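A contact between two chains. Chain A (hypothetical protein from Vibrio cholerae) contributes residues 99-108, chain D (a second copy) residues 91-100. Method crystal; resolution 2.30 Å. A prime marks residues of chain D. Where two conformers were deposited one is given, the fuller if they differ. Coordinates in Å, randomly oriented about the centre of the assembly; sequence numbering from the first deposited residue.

Chain A 99-108: DRAVRPSEFA
Chain D, residues 91-100: GHDGFYIDDR

Two short strands from two copies of one protein pair in parallel across the chain boundary, and an apolar cluster under one face and an arginine at one end complete the contact, which buries 642 Å² in all. Ala101 sits beside Tyr96′ (CA to CA 4.7 Å) and Val102 beside Ile97′ (CA to CA 5.1 Å), all four extended, phi -103° to -122° and psi 128° to 147°.

Three backbone hydrogen bonds fix this register: Tyr96′ N to Arg100 O at 3.0 Å, Val102 N to Tyr96′ O at 2.9 Å and Asp98′ N to Val102 O at 3.1 Å. Tyr96′ thus both gives and accepts, as a parallel pairing requires of alternate residues. CA-H...O contacts reinforce the ladder, among them Ile97′ CA to Val102 O at 3.3 Å and Arg103 CA to Asp98′ O at 3.4 Å.

Ala101 and Tyr96′ (chi1 m) share one face; Val102 (m) and Ile97′ (m, t) share the other. There Val102 CG2 lies 3.9 Å from Ile97′ CG1 and 3.8 Å from Phe95′ CE1, Phe95′ being p.

After the strand, Arg103 occupies the N-cap position before a helix running at 117° to strand 95-97, its backbone N hydrogen-bonded to Glu106 OE1 at 3.0 Å. The turn brings Phe107 (t, chi2 67°) over the cluster: Ile97′ CD1 stands 3.5 Å from its ring centroid, nearly on the normal, while Phe107 CD1 meets the Phe95′ ring edge, 4.0 Å from CE1. Pro104 packs CD against Asp99′ CA at 3.5 Å.

Arg100, curled through three m rotamers, reaches back along the other chain. Its NH1 donates to His92′ O at 3.1 Å, near the guanidinium plane; Gly94′ O lies over the guanidinium face, 2.8 Å from Arg100 NH2, too poorly angled for a hydrogen bond.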

# COMPACT_ATOMS: atom_id res chain seq x y z
N ASP A 99 20.29 -7.00 -5.17
CA ASP A 99 21.72 -6.91 -4.88
C ASP A 99 22.07 -6.86 -3.39
O ASP A 99 23.22 -7.10 -3.03
CB ASP A 99 22.41 -5.77 -5.67
CG ASP A 99 22.07 -4.38 -5.15
OD1 ASP A 99 21.05 -4.21 -4.47
OD2 ASP A 99 22.77 -3.37 -5.38
N ARG A 100 21.08 -6.54 -2.55
CA ARG A 100 21.24 -6.54 -1.09
C ARG A 100 20.49 -7.70 -0.43
O ARG A 100 20.08 -7.58 0.72
CB ARG A 100 20.75 -5.23 -0.46
CG ARG A 100 21.41 -3.94 -0.96
CD ARG A 100 22.91 -3.87 -0.77
NE ARG A 100 23.32 -4.10 0.61
CZ ARG A 100 23.66 -3.15 1.47
NH1 ARG A 100 23.65 -1.87 1.11
NH2 ARG A 100 24.02 -3.47 2.71
N ALA A 101 20.32 -8.82 -1.11
CA ALA A 101 19.59 -9.91 -0.49
C ALA A 101 20.52 -11.00 0.00
O ALA A 101 21.43 -11.40 -0.70
CB ALA A 101 18.57 -10.47 -1.42
N VAL A 102 20.27 -11.48 1.22
CA VAL A 102 20.90 -12.70 1.70
C VAL A 102 19.87 -13.74 2.09
O VAL A 102 18.78 -13.42 2.56
CB VAL A 102 21.90 -12.46 2.89
CG1 VAL A 102 22.94 -11.38 2.53
CG2 VAL A 102 21.17 -12.16 4.20
N ARG A 103 20.23 -15.01 1.88
CA ARG A 103 19.41 -16.11 2.32
C ARG A 103 19.60 -16.36 3.83
O ARG A 103 20.67 -16.06 4.36
CB ARG A 103 19.70 -17.35 1.48
CG ARG A 103 19.43 -17.13 -0.03
CD ARG A 103 19.71 -18.36 -0.93
NE ARG A 103 21.13 -18.55 -1.21
CZ ARG A 103 21.84 -17.81 -2.05
NH1 ARG A 103 21.28 -16.80 -2.70
NH2 ARG A 103 23.14 -18.07 -2.23
N PRO A 104 18.60 -16.91 4.52
CA PRO A 104 18.67 -17.06 5.98
C PRO A 104 19.85 -17.92 6.43
O PRO A 104 20.34 -17.68 7.54
CB PRO A 104 17.31 -17.68 6.36
CG PRO A 104 16.44 -17.49 5.18
CD PRO A 104 17.33 -17.44 3.99
N SER A 105 20.31 -18.86 5.61
CA SER A 105 21.50 -19.65 5.96
C SER A 105 22.78 -18.82 5.87
O SER A 105 23.67 -19.01 6.68
CB SER A 105 21.64 -20.92 5.11
OG SER A 105 21.88 -20.58 3.74
N GLU A 106 22.86 -17.92 4.91
CA GLU A 106 24.01 -17.01 4.85
C GLU A 106 24.01 -16.04 6.04
O GLU A 106 25.05 -15.78 6.63
CB GLU A 106 24.02 -16.21 3.54
CG GLU A 106 24.12 -17.08 2.29
CD GLU A 106 23.99 -16.27 1.01
OE1 GLU A 106 22.96 -15.57 0.84
OE2 GLU A 106 24.92 -16.36 0.17
N PHE A 107 22.83 -15.51 6.39
CA PHE A 107 22.67 -14.55 7.48
C PHE A 107 23.07 -15.14 8.83
O PHE A 107 23.58 -14.44 9.70
CB PHE A 107 21.21 -14.09 7.54
CG PHE A 107 20.87 -13.20 8.73
CD1 PHE A 107 21.42 -11.92 8.85
CD2 PHE A 107 19.97 -13.64 9.71
CE1 PHE A 107 21.09 -11.09 9.95
CE2 PHE A 107 19.62 -12.81 10.80
CZ PHE A 107 20.19 -11.53 10.92
N ALA A 108 22.78 -16.43 9.00
CA ALA A 108 23.03 -17.13 10.25
C ALA A 108 24.51 -17.44 10.44
O ALA A 108 24.98 -17.50 11.57
CB ALA A 108 22.21 -18.43 10.31
N GLY D 91 18.01 1.38 4.04
CA GLY D 91 19.03 2.32 4.52
C GLY D 91 20.39 1.99 3.93
O GLY D 91 20.52 0.96 3.30
N HIS D 92 21.39 2.84 4.14
CA HIS D 92 22.73 2.59 3.56
C HIS D 92 23.30 1.21 3.93
O HIS D 92 23.82 0.50 3.06
CB HIS D 92 23.76 3.67 3.97
CG HIS D 92 25.08 3.56 3.26
ND1 HIS D 92 25.72 2.36 3.05
CD2 HIS D 92 25.89 4.51 2.74
CE1 HIS D 92 26.86 2.57 2.41
NE2 HIS D 92 26.99 3.87 2.22
N ASP D 93 23.21 0.87 5.21
CA ASP D 93 23.87 -0.30 5.76
C ASP D 93 22.92 -1.49 5.91
O ASP D 93 23.33 -2.54 6.41
CB ASP D 93 24.52 0.03 7.12
CG ASP D 93 25.73 0.95 7.00
OD1 ASP D 93 26.37 1.01 5.93
OD2 ASP D 93 26.13 1.64 7.95
N GLY D 94 21.67 -1.32 5.49
CA GLY D 94 20.66 -2.35 5.67
C GLY D 94 20.63 -3.41 4.58
O GLY D 94 21.38 -3.33 3.60
N PHE D 95 19.77 -4.42 4.76
CA PHE D 95 19.57 -5.45 3.75
C PHE D 95 18.35 -6.34 3.99
O PHE D 95 17.68 -6.28 5.05
CB PHE D 95 20.84 -6.31 3.53
CG PHE D 95 21.35 -7.02 4.77
CD1 PHE D 95 20.95 -8.32 5.06
CD2 PHE D 95 22.27 -6.41 5.61
CE1 PHE D 95 21.43 -8.99 6.20
CE2 PHE D 95 22.77 -7.06 6.75
CZ PHE D 95 22.36 -8.35 7.04
N TYR D 96 18.10 -7.17 2.98
CA TYR D 96 16.92 -8.01 2.92
C TYR D 96 17.33 -9.45 3.23
O TYR D 96 18.40 -9.89 2.80
CB TYR D 96 16.32 -7.87 1.53
CG TYR D 96 15.94 -6.43 1.20
CD1 TYR D 96 14.66 -5.95 1.46
CD2 TYR D 96 16.88 -5.55 0.64
CE1 TYR D 96 14.32 -4.63 1.18
CE2 TYR D 96 16.55 -4.23 0.36
CZ TYR D 96 15.27 -3.78 0.64
OH TYR D 96 14.93 -2.47 0.35
N ILE D 97 16.50 -10.15 4.01
CA ILE D 97 16.69 -11.57 4.32
C ILE D 97 15.45 -12.34 3.87
O ILE D 97 14.31 -11.97 4.24
CB ILE D 97 16.95 -11.83 5.84
CG1 ILE D 97 18.11 -10.96 6.35
CG2 ILE D 97 17.23 -13.32 6.09
CD1 ILE D 97 18.13 -10.78 7.84
N ASP D 98 15.68 -13.40 3.09
CA ASP D 98 14.61 -14.12 2.41
C ASP D 98 15.13 -15.49 1.91
O ASP D 98 16.20 -15.54 1.32
CB ASP D 98 14.13 -13.28 1.22
CG ASP D 98 12.84 -13.79 0.61
OD1 ASP D 98 12.58 -15.02 0.61
OD2 ASP D 98 12.01 -13.01 0.09
N ASP D 99 14.37 -16.56 2.13
CA ASP D 99 14.77 -17.90 1.67
C ASP D 99 14.66 -18.13 0.16
O ASP D 99 15.22 -19.10 -0.35
CB ASP D 99 14.07 -19.04 2.45
CG ASP D 99 12.57 -19.16 2.17
OD1 ASP D 99 11.95 -18.19 1.71
OD2 ASP D 99 11.92 -20.19 2.40
N ARG D 100 13.94 -17.25 -0.53
CA ARG D 100 13.84 -17.29 -1.99
C ARG D 100 14.56 -16.13 -2.67
O ARG D 100 14.21 -15.74 -3.77
CB ARG D 100 12.39 -17.34 -2.47
CG ARG D 100 11.53 -18.41 -1.82
CD ARG D 100 11.63 -19.78 -2.46
NE ARG D 100 11.21 -19.78 -3.86
CZ ARG D 100 11.24 -20.84 -4.66
NH1 ARG D 100 11.67 -22.01 -4.19
NH2 ARG D 100 10.85 -20.75 -5.92